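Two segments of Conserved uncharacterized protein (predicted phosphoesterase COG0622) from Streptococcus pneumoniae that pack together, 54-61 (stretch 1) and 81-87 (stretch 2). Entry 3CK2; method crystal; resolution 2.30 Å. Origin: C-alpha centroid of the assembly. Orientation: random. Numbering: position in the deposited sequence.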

# COMPACT_ATOMS: atom_id res chain seq x y z
N ILE A 54 2.52 -11.94 1.38
CA ILE A 54 2.11 -10.55 1.57
C ILE A 54 2.95 -9.85 2.64
O ILE A 54 3.21 -10.43 3.68
CB ILE A 54 0.60 -10.44 1.97
CG1 ILE A 54 -0.31 -11.07 0.90
CG2 ILE A 54 0.22 -8.97 2.22
CD1 ILE A 54 -1.76 -11.09 1.30
N ARG A 55 3.34 -8.59 2.38
CA ARG A 55 4.01 -7.77 3.40
C ARG A 55 3.00 -6.92 4.13
O ARG A 55 2.40 -6.04 3.52
CB ARG A 55 5.08 -6.87 2.78
CG ARG A 55 6.14 -7.59 1.98
CD ARG A 55 7.12 -8.26 2.91
NE ARG A 55 8.21 -7.37 3.31
CZ ARG A 55 9.12 -7.67 4.24
NH1 ARG A 55 9.06 -8.82 4.90
NH2 ARG A 55 10.07 -6.80 4.52
N VAL A 56 2.82 -7.16 5.43
CA VAL A 56 1.71 -6.52 6.20
C VAL A 56 2.22 -5.80 7.46
O VAL A 56 3.11 -6.27 8.17
CB VAL A 56 0.56 -7.56 6.53
CG1 VAL A 56 1.09 -8.79 7.28
CG2 VAL A 56 -0.65 -6.91 7.26
N VAL A 57 1.66 -4.63 7.70
CA VAL A 57 2.02 -3.81 8.90
C VAL A 57 0.79 -3.65 9.83
O VAL A 57 -0.35 -3.97 9.46
CB VAL A 57 2.65 -2.44 8.50
CG1 VAL A 57 4.04 -2.68 7.93
CG2 VAL A 57 1.72 -1.67 7.53
N LYS A 58 1.06 -3.18 11.05
CA LYS A 58 0.02 -3.03 12.04
C LYS A 58 -0.78 -1.73 11.90
O LYS A 58 -0.20 -0.65 11.88
CB LYS A 58 0.62 -3.07 13.43
CG LYS A 58 -0.44 -3.18 14.57
CD LYS A 58 0.18 -2.65 15.91
CE LYS A 58 -0.80 -2.75 17.11
NZ LYS A 58 -2.02 -1.97 16.94
N GLY A 59 -2.11 -1.87 11.89
CA GLY A 59 -3.02 -0.74 12.00
C GLY A 59 -3.47 -0.51 13.43
O GLY A 59 -3.31 -1.37 14.31
N ASN A 60 -4.05 0.66 13.70
CA ASN A 60 -4.58 0.90 15.05
C ASN A 60 -5.75 -0.03 15.46
O ASN A 60 -6.00 -0.21 16.66
CB ASN A 60 -4.97 2.36 15.25
CG ASN A 60 -6.06 2.83 14.30
OD1 ASN A 60 -5.92 2.70 13.09
ND2 ASN A 60 -7.13 3.43 14.84
N MSE A 61 -6.44 -0.61 14.48
CA MSE A 61 -7.58 -1.51 14.70
C MSE A 61 -7.14 -2.98 14.60
O MSE A 61 -7.98 -3.86 14.53
CB MSE A 61 -8.73 -1.24 13.69
CG MSE A 61 -9.40 0.12 13.83
SE MSE A 61 -10.01 0.49 15.65
CE MSE A 61 -10.85 2.22 15.47
N ILE A 81 9.14 1.56 1.82
CA ILE A 81 8.85 1.62 3.25
C ILE A 81 7.32 1.65 3.37
O ILE A 81 6.63 2.04 2.45
CB ILE A 81 9.59 2.79 3.99
CG1 ILE A 81 9.01 4.17 3.67
CG2 ILE A 81 11.11 2.77 3.66
CD1 ILE A 81 9.69 5.31 4.48
N GLN A 82 6.84 1.19 4.51
CA GLN A 82 5.46 0.83 4.70
C GLN A 82 5.09 1.00 6.16
O GLN A 82 5.77 0.49 7.06
CB GLN A 82 5.31 -0.63 4.31
CG GLN A 82 3.92 -1.14 4.26
CD GLN A 82 3.85 -2.63 4.06
OE1 GLN A 82 4.88 -3.34 4.09
NE2 GLN A 82 2.64 -3.13 3.87
N THR A 83 3.98 1.68 6.39
CA THR A 83 3.46 1.88 7.74
C THR A 83 1.97 2.12 7.62
O THR A 83 1.50 2.44 6.53
CB THR A 83 4.21 3.05 8.48
OG1 THR A 83 3.96 2.97 9.88
CG2 THR A 83 3.79 4.43 7.98
N HIS A 84 1.22 1.94 8.70
CA HIS A 84 -0.21 2.28 8.66
C HIS A 84 -0.42 3.79 8.55
O HIS A 84 -1.08 4.25 7.64
CB HIS A 84 -0.96 1.70 9.84
CG HIS A 84 -2.45 1.80 9.72
ND1 HIS A 84 -3.17 1.13 8.75
CD2 HIS A 84 -3.37 2.45 10.49
CE1 HIS A 84 -4.47 1.36 8.93
NE2 HIS A 84 -4.62 2.15 9.97
N GLY A 85 0.15 4.54 9.46
CA GLY A 85 0.13 6.03 9.40
C GLY A 85 -0.25 6.70 10.70
O GLY A 85 0.14 7.82 10.94
N HIS A 86 -0.98 5.99 11.55
CA HIS A 86 -1.45 6.52 12.83
C HIS A 86 -0.33 6.92 13.79
O HIS A 86 -0.49 7.86 14.59
CB HIS A 86 -2.41 5.51 13.51
CG HIS A 86 -1.79 4.21 13.90
ND1 HIS A 86 -1.30 3.32 12.97
CD2 HIS A 86 -1.65 3.60 15.10
CE1 HIS A 86 -0.84 2.25 13.59
NE2 HIS A 86 -1.05 2.38 14.88
N LEU A 87 0.79 6.21 13.69
CA LEU A 87 1.91 6.48 14.54
C LEU A 87 2.70 7.67 14.03
O LEU A 87 3.61 8.11 14.73
CB LEU A 87 2.85 5.25 14.69
CG LEU A 87 2.20 3.98 15.26
CD1 LEU A 87 3.12 2.78 15.09
CD2 LEU A 87 1.77 4.20 16.72
O HOH W 1 1.85 0.84 11.34
O HOH W 2 -0.64 0.53 16.96

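Stretches 54-61 and 81-87 run side by side in the same direction, their end-to-end vectors 4° apart, each leaving a strand for a loop. Their backbones are nearest in register at Val57-Thr83 (CA to CA 6.0 Å) and Gly59-His84 (CA to CA 5.3 Å), and side chains and water fill the space between them. The one direct hydrogen bond across the contact comes from Gln82: with chi1 and chi2 both t, its side chain is extended, so that NE2 reaches Arg55 O at 2.9 Å and a nearly linear 176°. Arg55 starts toward Gln82 (CB to OE1 3.8 Å), but its m, m, m chain leads the guanidinium away to partners elsewhere in the structure. Val57, buried with chi1 m, spreads its methyls along the neighbouring backbone: CG1 lies 3.7 Å from Gln82 O and CG2 3.8 Å from His84 N. Beyond it, water 1 bridges the main chains, donating to Lys58 O (2.6 Å) and accepting from His84 N (2.9 Å). The t rotamer of His84 turns one face of its ring to Gly59, whose CA sits 3.5 Å from the ring centroid and 15° off the normal, a CH-pi contact; an ideal CB on Gly59 would come within a tight 3.2 Å of His84 CE1. Asn60 OD1 and His84 NE2, 3.4 Å apart, are not hydrogen-bonded: both bind manganese, as suits a predicted phosphoesterase. The Asn60 backbone sets CB over a face of the His86 ring, 3.9 Å from its centroid (CH-pi), while chi1 p directs OD1 to the metal. His86, likewise p, brings the edge of that ring to Lys58 O (CE1 to O 3.4 Å). The Lys58 chain is t through chi3, then turns at chi4 (m); its NZ donates to Gly59 O (3.0 Å) and to water 2 (2.9 Å), which lies 2.8 Å from His86 NE2 and completes a second bridge.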